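Local coordinates for nonstructural protein 2 (Human rotavirus C, PDB 2GU0), which probably binds single-stranded RNA, hydrolyses nucleoside triphosphates and, as an octamer, helps build the viral factories where the genome is replicated, at residues A[22-35]-A[44-58]. Residues are numbered along the deposited sequence; the frame is centred on the assembly and turned at random.
Sequences INKKAVQTMLCAKV and YDTILYGVAPPPEFR
Lys25 lays its CB over the centre of the Tyr49 ring, 3.2 Å above the plane, a CH-pi contact made almost along the ring normal, while Thr29 OG1 meets the same ring at its edge, in plane. The lysine chain then bends at three successive torsions, which brings CE and NZ alongside the hydroxyl end of the ring. The ring of Tyr44 has Thr29 CG2 at its edge, and Met30 CB, Ala33 CB and Val35 CG2 come to it obliquely. On the Arg58 guanidinium, Leu31 CD2 covers one face and Ala33 O lies near the plane at the edge.

These flat groups frame a helix packed on a beta-hairpin, with polar grips at Asn23 and at Leu31. At the helix start, Asn23 is the N-cap: its OD1 accepts from Ala26 N at 2.7 Å, and its ND2 donates to Tyr49 O at 2.9 Å, so one amide both caps the helix and ties it to the hairpin turn. With CG held between backbone N and carbonyl carbon (chi1 71°), the amide can serve both. Further along, Arg58, in the 3-10 segment 55-58 that follows the hairpin, sends NH1 to a lone pair of Leu31 O in the carbonyl plane, 2.8 Å away, with a weaker bond from NH2. Between them Ala26 CB and Met30 CB pack on Ala52 CB, and the Met30 thioether reaches Pro55.

Helix 24-32 thus packs against the two-stranded antiparallel hairpin 44-45/51-52 in the N-terminal part of the chain, with Tyr76 of helix 74-90 touching Ile22 and Val27, while Gln160 of the second subunit hydrogen-bonds Tyr44 OH.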
# COMPACT_ATOMS: atom_id res chain seq x y z
N ILE A 22 15.22 -0.53 31.65
CA ILE A 22 15.95 -1.72 31.22
C ILE A 22 15.48 -2.03 29.79
O ILE A 22 14.28 -2.09 29.54
CB ILE A 22 15.66 -2.92 32.13
CG1 ILE A 22 16.33 -2.72 33.48
CG2 ILE A 22 16.18 -4.18 31.51
CD1 ILE A 22 16.12 -3.87 34.44
N ASN A 23 16.40 -2.22 28.86
CA ASN A 23 15.98 -2.48 27.49
C ASN A 23 15.97 -3.96 27.11
O ASN A 23 16.57 -4.80 27.79
CB ASN A 23 16.82 -1.66 26.50
CG ASN A 23 18.24 -2.15 26.38
OD1 ASN A 23 18.50 -3.21 25.84
ND2 ASN A 23 19.17 -1.36 26.89
N LYS A 24 15.28 -4.26 26.00
CA LYS A 24 15.14 -5.63 25.52
C LYS A 24 16.44 -6.29 25.14
O LYS A 24 16.58 -7.50 25.31
CB LYS A 24 14.17 -5.69 24.36
CG LYS A 24 14.67 -5.07 23.07
CD LYS A 24 13.59 -5.09 22.00
CE LYS A 24 14.00 -4.21 20.82
NZ LYS A 24 12.91 -4.08 19.82
N LYS A 25 17.39 -5.55 24.60
CA LYS A 25 18.65 -6.18 24.24
C LYS A 25 19.33 -6.61 25.53
O LYS A 25 19.84 -7.72 25.63
CB LYS A 25 19.54 -5.23 23.44
CG LYS A 25 18.89 -4.75 22.17
CD LYS A 25 18.47 -5.90 21.27
CE LYS A 25 19.59 -6.28 20.34
NZ LYS A 25 19.94 -5.11 19.48
N ALA A 26 19.32 -5.73 26.53
CA ALA A 26 19.92 -6.07 27.80
C ALA A 26 19.34 -7.42 28.21
O ALA A 26 20.06 -8.41 28.33
CB ALA A 26 19.59 -5.02 28.81
N VAL A 27 18.02 -7.47 28.38
CA VAL A 27 17.34 -8.69 28.75
C VAL A 27 17.74 -9.87 27.87
O VAL A 27 18.07 -10.94 28.37
CB VAL A 27 15.80 -8.51 28.68
CG1 VAL A 27 15.09 -9.82 29.02
CG2 VAL A 27 15.38 -7.41 29.63
N GLN A 28 17.72 -9.70 26.56
CA GLN A 28 18.09 -10.77 25.65
C GLN A 28 19.48 -11.31 25.97
O GLN A 28 19.71 -12.52 25.96
CB GLN A 28 18.03 -10.27 24.20
CG GLN A 28 18.86 -11.05 23.20
CD GLN A 28 18.60 -10.61 21.77
OE1 GLN A 28 18.33 -9.43 21.51
NE2 GLN A 28 18.69 -11.55 20.82
N THR A 29 20.39 -10.38 26.27
CA THR A 29 21.77 -10.71 26.60
C THR A 29 21.93 -11.48 27.92
O THR A 29 22.64 -12.48 27.98
CB THR A 29 22.60 -9.43 26.66
OG1 THR A 29 22.58 -8.81 25.38
CG2 THR A 29 24.03 -9.72 27.04
N MET A 30 21.28 -11.03 28.99
CA MET A 30 21.45 -11.73 30.24
C MET A 30 20.75 -13.07 30.22
O MET A 30 21.05 -13.93 31.03
CB MET A 30 20.96 -10.89 31.42
CG MET A 30 19.53 -11.09 31.78
SD MET A 30 19.23 -12.54 32.80
CE MET A 30 17.59 -12.13 33.35
N LEU A 31 19.81 -13.26 29.30
CA LEU A 31 19.13 -14.55 29.26
C LEU A 31 20.05 -15.58 28.63
O LEU A 31 19.92 -16.78 28.91
CB LEU A 31 17.81 -14.48 28.48
CG LEU A 31 16.57 -13.92 29.20
CD1 LEU A 31 15.36 -14.02 28.29
CD2 LEU A 31 16.33 -14.69 30.49
N CYS A 32 20.99 -15.13 27.80
CA CYS A 32 21.90 -16.06 27.16
C CYS A 32 23.25 -16.13 27.87
O CYS A 32 24.00 -17.09 27.69
CB CYS A 32 22.09 -15.71 25.67
SG CYS A 32 23.49 -14.59 25.23
N ALA A 33 23.56 -15.13 28.68
CA ALA A 33 24.85 -15.11 29.37
C ALA A 33 25.03 -16.21 30.40
O ALA A 33 24.05 -16.72 30.95
CB ALA A 33 25.06 -13.74 30.04
N LYS A 34 26.29 -16.56 30.65
CA LYS A 34 26.65 -17.57 31.63
C LYS A 34 27.03 -16.87 32.92
O LYS A 34 28.08 -16.23 33.01
CB LYS A 34 27.85 -18.39 31.17
CG LYS A 34 28.45 -19.20 32.29
CD LYS A 34 29.79 -19.80 31.93
CE LYS A 34 30.31 -20.68 33.05
NZ LYS A 34 31.49 -21.45 32.60
N VAL A 35 26.18 -17.01 33.93
CA VAL A 35 26.42 -16.37 35.22
C VAL A 35 26.60 -17.39 36.33
O VAL A 35 25.81 -18.32 36.45
CB VAL A 35 25.24 -15.45 35.56
CG1 VAL A 35 25.54 -14.66 36.83
CG2 VAL A 35 24.95 -14.52 34.37
N TYR A 44 22.53 -7.72 36.33
CA TYR A 44 23.56 -8.15 35.40
C TYR A 44 24.05 -7.09 34.42
O TYR A 44 23.26 -6.48 33.70
CB TYR A 44 23.06 -9.34 34.60
CG TYR A 44 24.06 -9.85 33.62
CD1 TYR A 44 25.22 -10.48 34.07
CD2 TYR A 44 23.87 -9.72 32.25
CE1 TYR A 44 26.16 -10.97 33.19
CE2 TYR A 44 24.82 -10.20 31.34
CZ TYR A 44 25.96 -10.83 31.83
OH TYR A 44 26.91 -11.34 30.99
N ASP A 45 25.37 -6.88 34.37
CA ASP A 45 25.90 -5.90 33.45
C ASP A 45 26.18 -6.53 32.08
O ASP A 45 27.05 -7.38 31.92
CB ASP A 45 27.14 -5.23 34.01
CG ASP A 45 27.65 -4.14 33.09
OD1 ASP A 45 26.85 -3.63 32.29
OD2 ASP A 45 28.85 -3.79 33.17
N THR A 46 25.43 -6.06 31.11
CA THR A 46 25.47 -6.49 29.72
C THR A 46 26.63 -5.87 28.93
O THR A 46 26.95 -6.29 27.81
CB THR A 46 24.12 -6.13 29.08
OG1 THR A 46 23.21 -7.21 29.28
CG2 THR A 46 24.25 -5.84 27.63
N ILE A 47 27.27 -4.87 29.53
CA ILE A 47 28.37 -4.17 28.90
C ILE A 47 27.87 -3.39 27.68
O ILE A 47 27.83 -2.16 27.69
CB ILE A 47 29.49 -5.13 28.47
CG1 ILE A 47 29.87 -6.03 29.64
CG2 ILE A 47 30.72 -4.34 28.05
CD1 ILE A 47 30.99 -6.99 29.36
N LEU A 48 27.45 -4.08 26.64
CA LEU A 48 26.97 -3.37 25.46
C LEU A 48 25.57 -2.70 25.56
O LEU A 48 25.32 -1.68 24.92
CB LEU A 48 26.98 -4.31 24.26
CG LEU A 48 28.35 -4.85 23.87
CD1 LEU A 48 28.23 -5.66 22.58
CD2 LEU A 48 29.31 -3.69 23.71
N TYR A 49 24.67 -3.27 26.37
CA TYR A 49 23.32 -2.72 26.47
C TYR A 49 22.87 -2.27 27.85
O TYR A 49 21.68 -2.16 28.12
CB TYR A 49 22.30 -3.75 25.95
CG TYR A 49 22.53 -4.18 24.53
CD1 TYR A 49 22.79 -5.52 24.23
CD2 TYR A 49 22.47 -3.28 23.47
CE1 TYR A 49 22.98 -5.94 22.92
CE2 TYR A 49 22.66 -3.70 22.15
CZ TYR A 49 22.92 -5.04 21.88
OH TYR A 49 23.13 -5.49 20.60
N GLY A 50 23.82 -1.99 28.72
CA GLY A 50 23.44 -1.53 30.04
C GLY A 50 23.16 -2.65 31.02
O GLY A 50 23.62 -3.78 30.87
N VAL A 51 22.36 -2.33 32.03
CA VAL A 51 22.03 -3.28 33.07
C VAL A 51 20.76 -4.07 32.83
O VAL A 51 19.70 -3.49 32.59
CB VAL A 51 21.90 -2.54 34.42
CG1 VAL A 51 21.47 -3.51 35.52
CG2 VAL A 51 23.22 -1.88 34.75
N ALA A 52 20.88 -5.40 32.90
CA ALA A 52 19.75 -6.30 32.73
C ALA A 52 19.27 -6.72 34.12
O ALA A 52 19.91 -6.45 35.13
CB ALA A 52 20.18 -7.49 31.96
N PRO A 53 18.11 -7.38 34.19
CA PRO A 53 17.58 -7.82 35.49
C PRO A 53 18.36 -8.96 36.11
O PRO A 53 19.06 -9.71 35.41
CB PRO A 53 16.17 -8.25 35.15
CG PRO A 53 15.85 -7.46 33.94
CD PRO A 53 17.10 -7.55 33.14
N PRO A 54 18.26 -9.13 37.43
CA PRO A 54 18.99 -10.22 38.09
C PRO A 54 18.56 -11.53 37.43
O PRO A 54 17.37 -11.78 37.25
CB PRO A 54 18.50 -10.13 39.53
CG PRO A 54 18.31 -8.68 39.71
CD PRO A 54 17.63 -8.25 38.43
N PRO A 55 19.53 -12.38 37.05
CA PRO A 55 19.20 -13.66 36.40
C PRO A 55 18.22 -14.50 37.23
O PRO A 55 17.57 -15.42 36.73
CB PRO A 55 20.56 -14.32 36.23
CG PRO A 55 21.46 -13.15 36.00
CD PRO A 55 20.98 -12.17 37.07
N GLU A 56 18.14 -14.17 38.51
CA GLU A 56 17.25 -14.83 39.45
C GLU A 56 15.78 -14.65 39.04
O GLU A 56 14.89 -15.22 39.66
CB GLU A 56 17.44 -14.19 40.83
CG GLU A 56 16.63 -14.80 41.95
CD GLU A 56 16.43 -13.83 43.09
OE1 GLU A 56 17.35 -13.03 43.35
OE2 GLU A 56 15.35 -13.88 43.73
N PHE A 57 15.52 -13.86 38.01
CA PHE A 57 14.15 -13.62 37.58
C PHE A 57 13.83 -13.99 36.13
O PHE A 57 12.71 -13.76 35.68
CB PHE A 57 13.78 -12.15 37.80
CG PHE A 57 13.87 -11.71 39.23
CD1 PHE A 57 14.34 -10.43 39.55
CD2 PHE A 57 13.50 -12.56 40.27
CE1 PHE A 57 14.43 -10.02 40.87
CE2 PHE A 57 13.59 -12.15 41.60
CZ PHE A 57 14.06 -10.88 41.91
N ARG A 58 14.78 -14.58 35.41
CA ARG A 58 14.54 -14.98 34.02
C ARG A 58 13.22 -15.73 33.82
O ARG A 58 12.65 -15.71 32.73
CB ARG A 58 15.70 -15.82 33.48
CG ARG A 58 15.82 -17.20 34.08
CD ARG A 58 16.68 -18.07 33.18
NE ARG A 58 18.08 -17.66 33.21
CZ ARG A 58 18.85 -17.54 32.12
NH1 ARG A 58 18.33 -17.79 30.92
NH2 ARG A 58 20.13 -17.18 32.25